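Local coordinates for P-granule scaffold (Caenorhabditis japonica, PDB 5W4A), which probably serves as a scaffold of germ granules, with a helical N-terminal domain that forms a dimer and may contribute to granule assembly, at residues K120-K131 against A142-E151. Residues are numbered along the deposited sequence; the frame is centred on the assembly and turned at random.
Sequences KKKLNLMGRKAK and AILIKTINSE
Lys120 runs alongside the amide of Asn149, the two side chains sliding past each other in opposite directions. Its CB, CG and CD all flank Asn149 OD1, with CG at 3.1 Å; CE passes Ile148 CG2, and NZ reaches water 1 at 2.8 Å. Ile148 O and Ser150 O also lie within hydrogen-bonding distance of that water, which thus links the Lys120 ammonium to backbone carbonyls of 142-151. On the other branch of the amide, Asn149 ND2 gives Lys120 O a weak hydrogen bond (3.2 Å, N-H...O 134°) and shares water 2 with Asn124 ND2. Exchanging Asn149 for a leucine would probably leave water 2 without one of its donors and Lys120 O without this second bond.

The axes of segments 120-131 and 142-148 approach to 8.4 Å at -147°, in an antiparallel helical hairpin. Its close point is Gly127, whose CA lies 4.2 Å from that of Ala142; lacking a side chain, Gly127 lets Ile145 CD1 come within 3.8 Å of its CA. With CG2 anti to its backbone N (chi1 of CG1 -74°), Ile145 lays that methyl 3.4 Å from Leu123 O. In the second subunit, Thr158 and Glu189 bind Arg128, and Glu162 salt-bridges Lys131. The chemistry thus divides: small and apolar residues let the helices approach closely, bridging waters and one weak amide bond join the polar margin, and Asn149 OD1 is buried against Lys120 methylenes with no polar partner.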
ATOM      1  N   LYS C 120      16.647  -7.156  11.638  1.00 47.26           N
ATOM      2  CA  LYS C 120      15.471  -6.340  11.360  1.00 47.68           C
ATOM      3  C   LYS C 120      15.799  -5.159  10.444  1.00 49.56           C
ATOM      4  O   LYS C 120      14.954  -4.761   9.639  1.00 32.80           O
ATOM      5  CB  LYS C 120      14.843  -5.869  12.674  1.00 45.16           C
ATOM      6  CG  LYS C 120      14.109  -6.991  13.438  1.00 48.98           C
ATOM      7  CD  LYS C 120      13.259  -6.444  14.584  1.00 56.35           C
ATOM      8  CE  LYS C 120      12.357  -7.515  15.169  1.00 65.43           C
ATOM      9  NZ  LYS C 120      11.673  -7.039  16.407  1.00 70.32           N
ATOM     10  N   LYS C 121      17.010  -4.597  10.522  1.00 40.87           N
ATOM     11  CA  LYS C 121      17.369  -3.531   9.584  1.00 37.89           C
ATOM     12  C   LYS C 121      17.587  -4.084   8.177  1.00 38.35           C
ATOM     13  O   LYS C 121      17.170  -3.463   7.188  1.00 31.43           O
ATOM     14  CB  LYS C 121      18.618  -2.788  10.062  1.00 48.33           C
ATOM     15  CG  LYS C 121      18.646  -2.419  11.547  1.00 58.16           C
ATOM     16  CD  LYS C 121      17.311  -1.902  12.110  1.00 61.50           C
ATOM     17  CE  LYS C 121      17.075  -0.435  11.773  1.00 65.38           C
ATOM     18  NZ  LYS C 121      15.848   0.108  12.429  1.00 81.88           N
ATOM     19  N   LYS C 122      18.254  -5.239   8.062  1.00 33.41           N
ATOM     20  CA  LYS C 122      18.389  -5.882   6.758  1.00 33.86           C
ATOM     21  C   LYS C 122      17.024  -6.248   6.208  1.00 30.21           C
ATOM     22  O   LYS C 122      16.749  -6.064   5.011  1.00 29.84           O
ATOM     23  CB  LYS C 122      19.256  -7.145   6.851  1.00 39.23           C
ATOM     24  CG  LYS C 122      20.743  -6.874   6.935  1.00 59.12           C
ATOM     25  CD  LYS C 122      21.542  -8.175   6.956  1.00 64.90           C
ATOM     26  CE  LYS C 122      22.966  -7.941   7.460  1.00 68.35           C
ATOM     27  NZ  LYS C 122      22.987  -7.482   8.880  1.00 71.01           N
ATOM     28  N   LEU C 123      16.147  -6.766   7.070  1.00 30.08           N
ATOM     29  CA  LEU C 123      14.810  -7.114   6.608  1.00 28.19           C
ATOM     30  C   LEU C 123      14.033  -5.871   6.211  1.00 24.16           C
ATOM     31  O   LEU C 123      13.277  -5.908   5.240  1.00 23.56           O
ATOM     32  CB  LEU C 123      14.036  -7.897   7.677  1.00 35.76           C
ATOM     33  CG  LEU C 123      14.406  -9.380   7.811  1.00 43.29           C
ATOM     34  CD1 LEU C 123      13.514 -10.053   8.815  1.00 41.63           C
ATOM     35  CD2 LEU C 123      14.335 -10.116   6.484  1.00 46.29           C
ATOM     36  N   ASN C 124      14.181  -4.766   6.963  1.00 24.52           N
ATOM     37  CA  ASN C 124      13.478  -3.540   6.600  1.00 22.73           C
ATOM     38  C   ASN C 124      13.786  -3.165   5.152  1.00 21.13           C
ATOM     39  O   ASN C 124      12.872  -2.862   4.375  1.00 22.00           O
ATOM     40  CB  ASN C 124      13.859  -2.404   7.563  1.00 24.91           C
ATOM     41  CG  ASN C 124      13.389  -1.035   7.086  1.00 26.45           C
ATOM     42  OD1 ASN C 124      14.209  -0.125   6.832  1.00 31.60           O
ATOM     43  ND2 ASN C 124      12.089  -0.863   6.997  1.00 25.83           N
ATOM     44  N   LEU C 125      15.069  -3.192   4.762  1.00 21.31           N
ATOM     45  CA  LEU C 125      15.419  -2.836   3.389  1.00 22.20           C
ATOM     46  C   LEU C 125      14.857  -3.858   2.399  1.00 24.62           C
ATOM     47  O   LEU C 125      14.372  -3.501   1.310  1.00 23.47           O
ATOM     48  CB  LEU C 125      16.943  -2.702   3.229  1.00 26.48           C
ATOM     49  CG  LEU C 125      17.587  -1.548   4.010  1.00 32.71           C
ATOM     50  CD1 LEU C 125      19.090  -1.527   3.729  1.00 36.97           C
ATOM     51  CD2 LEU C 125      16.961  -0.181   3.704  1.00 32.71           C
HETATM   52  N   MSE C 126      14.868  -5.132   2.774  1.00 23.53           N
HETATM   53  CA  MSE C 126      14.341  -6.166   1.918  1.00 24.50           C
HETATM   54  C   MSE C 126      12.844  -5.937   1.685  1.00 22.59           C
HETATM   55  O   MSE C 126      12.362  -6.106   0.551  1.00 23.40           O
HETATM   56  CB  MSE C 126      14.573  -7.563   2.532  1.00 28.70           C
HETATM   57  CG  MSE C 126      13.769  -8.715   1.843  1.00 34.68           C
HETATM   58 SE   MSE C 126      13.981 -10.397   2.852  1.00 57.82          SE
HETATM   59  CE  MSE C 126      15.919 -10.286   3.154  1.00 51.26           C
ATOM     60  N   GLY C 127      12.121  -5.599   2.759  1.00 21.45           N
ATOM     61  CA  GLY C 127      10.680  -5.429   2.647  1.00 20.55           C
ATOM     62  C   GLY C 127      10.320  -4.234   1.794  1.00 20.79           C
ATOM     63  O   GLY C 127       9.335  -4.269   1.050  1.00 19.47           O
ATOM     64  N   ARG C 128      11.112  -3.166   1.884  1.00 19.24           N
ATOM     65  CA  ARG C 128      10.834  -1.976   1.083  1.00 19.41           C
ATOM     66  C   ARG C 128      10.995  -2.273  -0.405  1.00 19.51           C
ATOM     67  O   ARG C 128      10.177  -1.837  -1.231  1.00 19.33           O
ATOM     68  CB  ARG C 128      11.752  -0.820   1.512  1.00 19.34           C
ATOM     69  CG  ARG C 128      11.492  -0.286   2.936  1.00 19.94           C
ATOM     70  CD  ARG C 128      12.503   0.773   3.330  1.00 21.46           C
ATOM     71  NE  ARG C 128      12.420   1.963   2.495  1.00 20.15           N
ATOM     72  CZ  ARG C 128      11.734   3.058   2.797  1.00 19.23           C
ATOM     73  NH1 ARG C 128      11.066   3.159   3.943  1.00 20.90           N
ATOM     74  NH2 ARG C 128      11.737   4.073   1.947  1.00 22.96           N
ATOM     75  N   LYS C 129      12.013  -3.053  -0.775  1.00 19.32           N
ATOM     76  CA  LYS C 129      12.183  -3.436  -2.166  1.00 19.43           C
ATOM     77  C   LYS C 129      11.108  -4.423  -2.600  1.00 18.85           C
ATOM     78  O   LYS C 129      10.603  -4.340  -3.733  1.00 18.94           O
ATOM     79  CB  LYS C 129      13.591  -4.005  -2.380  1.00 21.91           C
ATOM     80  CG  LYS C 129      14.649  -2.921  -2.312  1.00 27.40           C
ATOM     81  CD  LYS C 129      16.066  -3.472  -2.513  1.00 44.20           C
ATOM     82  CE  LYS C 129      16.318  -3.857  -3.968  1.00 57.59           C
ATOM     83  NZ  LYS C 129      17.776  -4.076  -4.250  1.00 66.45           N
ATOM     84  N   ALA C 130      10.714  -5.345  -1.705  1.00 20.00           N
ATOM     85  CA  ALA C 130       9.678  -6.326  -2.044  1.00 19.50           C
ATOM     86  C   ALA C 130       8.361  -5.651  -2.386  1.00 17.80           C
ATOM     87  O   ALA C 130       7.667  -6.064  -3.324  1.00 16.65           O
ATOM     88  CB  ALA C 130       9.453  -7.320  -0.895  1.00 20.86           C
ATOM     89  N   LYS C 131       7.990  -4.625  -1.625  1.00 17.19           N
ATOM     90  CA  LYS C 131       6.710  -3.974  -1.850  1.00 16.47           C
ATOM     91  C   LYS C 131       6.626  -3.363  -3.240  1.00 16.06           C
ATOM     92  O   LYS C 131       5.538  -3.272  -3.805  1.00 17.63           O
ATOM     93  CB  LYS C 131       6.453  -2.930  -0.779  1.00 16.35           C
ATOM     94  CG  LYS C 131       5.041  -2.410  -0.783  1.00 22.78           C
ATOM     95  CD  LYS C 131       4.746  -1.588   0.443  1.00 28.35           C
ATOM     96  CE  LYS C 131       3.262  -1.288   0.475  1.00 35.80           C
ATOM     97  NZ  LYS C 131       2.893  -0.522   1.668  1.00 35.74           N
ATOM     98  N   ALA C 142       6.451  -8.072   2.171  1.00 16.63           N
ATOM     99  CA  ALA C 142       6.711  -6.716   2.652  1.00 15.70           C
ATOM    100  C   ALA C 142       5.838  -6.378   3.850  1.00 18.05           C
ATOM    101  O   ALA C 142       6.329  -5.831   4.842  1.00 18.12           O
ATOM    102  CB  ALA C 142       6.488  -5.722   1.515  1.00 17.83           C
ATOM    103  N   ILE C 143       4.542  -6.696   3.782  1.00 15.90           N
ATOM    104  CA  ILE C 143       3.642  -6.396   4.895  1.00 17.64           C
ATOM    105  C   ILE C 143       4.039  -7.203   6.129  1.00 19.83           C
ATOM    106  O   ILE C 143       4.016  -6.690   7.258  1.00 18.78           O
ATOM    107  CB  ILE C 143       2.179  -6.641   4.485  1.00 19.67           C
ATOM    108  CG1 ILE C 143       1.759  -5.597   3.472  1.00 24.93           C
ATOM    109  CG2 ILE C 143       1.235  -6.601   5.723  1.00 23.36           C
ATOM    110  CD1 ILE C 143       0.494  -6.007   2.709  1.00 22.72           C
ATOM    111  N   LEU C 144       4.387  -8.480   5.946  1.00 17.43           N
ATOM    112  CA  LEU C 144       4.840  -9.305   7.067  1.00 17.76           C
ATOM    113  C   LEU C 144       6.061  -8.695   7.755  1.00 19.26           C
ATOM    114  O   LEU C 144       6.089  -8.565   8.996  1.00 17.92           O
ATOM    115  CB  LEU C 144       5.145 -10.719   6.577  1.00 19.09           C
ATOM    116  CG  LEU C 144       5.651 -11.685   7.625  1.00 18.81           C
ATOM    117  CD1 LEU C 144       4.671 -11.892   8.782  1.00 19.47           C
ATOM    118  CD2 LEU C 144       5.985 -13.019   6.945  1.00 24.21           C
ATOM    119  N   ILE C 145       7.065  -8.302   6.965  1.00 18.17           N
ATOM    120  CA  ILE C 145       8.271  -7.679   7.515  1.00 19.14           C
ATOM    121  C   ILE C 145       7.920  -6.400   8.277  1.00 18.92           C
ATOM    122  O   ILE C 145       8.408  -6.164   9.400  1.00 19.40           O
ATOM    123  CB  ILE C 145       9.303  -7.424   6.396  1.00 19.55           C
ATOM    124  CG1 ILE C 145       9.952  -8.737   5.974  1.00 19.43           C
ATOM    125  CG2 ILE C 145      10.410  -6.479   6.883  1.00 20.13           C
ATOM    126  CD1 ILE C 145      10.724  -8.657   4.694  1.00 18.46           C
ATOM    127  N   LYS C 146       7.069  -5.551   7.695  1.00 18.40           N
ATOM    128  CA  LYS C 146       6.734  -4.291   8.344  1.00 17.69           C
ATOM    129  C   LYS C 146       5.983  -4.534   9.641  1.00 22.28           C
ATOM    130  O   LYS C 146       6.176  -3.801  10.617  1.00 20.65           O
ATOM    131  CB  LYS C 146       5.932  -3.420   7.376  1.00 19.17           C
ATOM    132  CG  LYS C 146       6.782  -2.935   6.208  1.00 19.23           C
ATOM    133  CD  LYS C 146       5.985  -2.258   5.128  1.00 23.96           C
ATOM    134  CE  LYS C 146       6.859  -1.852   3.890  1.00 25.70           C
ATOM    135  NZ  LYS C 146       7.964  -0.920   4.304  1.00 28.27           N
ATOM    136  N   THR C 147       5.151  -5.578   9.677  1.00 18.99           N
ATOM    137  CA  THR C 147       4.436  -5.957  10.891  1.00 21.50           C
ATOM    138  C   THR C 147       5.397  -6.452  11.979  1.00 21.21           C
ATOM    139  O   THR C 147       5.327  -6.005  13.135  1.00 21.92           O
ATOM    140  CB  THR C 147       3.406  -7.030  10.521  1.00 17.71           C
ATOM    141  OG1 THR C 147       2.425  -6.455   9.655  1.00 21.36           O
ATOM    142  CG2 THR C 147       2.690  -7.549  11.779  1.00 22.97           C
ATOM    143  N   ILE C 148       6.329  -7.344  11.609  1.00 19.92           N
ATOM    144  CA  ILE C 148       7.335  -7.885  12.527  1.00 21.10           C
ATOM    145  C   ILE C 148       8.178  -6.761  13.129  1.00 25.19           C
ATOM    146  O   ILE C 148       8.521  -6.784  14.327  1.00 23.95           O
ATOM    147  CB  ILE C 148       8.218  -8.911  11.782  1.00 24.52           C
ATOM    148  CG1 ILE C 148       7.402 -10.168  11.440  1.00 27.34           C
ATOM    149  CG2 ILE C 148       9.465  -9.253  12.604  1.00 34.57           C
ATOM    150  CD1 ILE C 148       8.070 -11.000  10.339  1.00 32.49           C
ATOM    151  N   ASN C 149       8.519  -5.761  12.320  1.00 21.69           N
ATOM    152  CA  ASN C 149       9.395  -4.674  12.752  1.00 22.50           C
ATOM    153  C   ASN C 149       8.658  -3.587  13.519  1.00 28.51           C
ATOM    154  O   ASN C 149       9.313  -2.661  14.025  1.00 26.93           O
ATOM    155  CB  ASN C 149      10.096  -4.077  11.538  1.00 25.40           C
ATOM    156  CG  ASN C 149      11.298  -4.895  11.101  1.00 26.19           C
ATOM    157  OD1 ASN C 149      11.796  -5.745  11.840  1.00 29.63           O
ATOM    158  ND2 ASN C 149      11.781  -4.630   9.895  1.00 25.01           N
ATOM    159  N   SER C 150       7.333  -3.673  13.617  1.00 22.11           N
ATOM    160  CA  SER C 150       6.554  -2.694  14.366  1.00 22.79           C
ATOM    161  C   SER C 150       6.788  -2.887  15.857  1.00 29.46           C
ATOM    162  O   SER C 150       6.880  -4.012  16.349  1.00 30.12           O
ATOM    163  CB  SER C 150       5.066  -2.840  14.063  1.00 23.42           C
ATOM    164  OG  SER C 150       4.808  -2.484  12.728  1.00 24.48           O
ATOM    165  N   GLU C 151       6.879  -1.790  16.589  1.00 24.64           N
ATOM    166  CA  GLU C 151       7.169  -1.919  18.013  1.00 27.34           C
ATOM    167  C   GLU C 151       5.938  -1.827  18.909  1.00 40.65           C
ATOM    168  O   GLU C 151       5.858  -2.547  19.907  1.00 62.34           O
ATOM    169  CB  GLU C 151       8.216  -0.879  18.435  1.00 31.62           C
ATOM    170  CG  GLU C 151       9.656  -1.282  18.051  1.00 38.41           C
ATOM    171  CD  GLU C 151      10.147  -2.545  18.774  1.00 38.84           C
ATOM    172  OE1 GLU C 151       9.618  -2.863  19.868  1.00 43.45           O
ATOM    173  OE2 GLU C 151      11.049  -3.228  18.236  1.00 54.74           O
TER
HETATM  174  O   HOH W   1       9.568  -5.154  16.513  1.00 46.17           O
HETATM  175  O   HOH W   2      10.239  -2.696   8.137  1.00 23.98           O
HETATM  176  O   HOH W   3      10.163  -2.837   5.235  1.00 26.11           O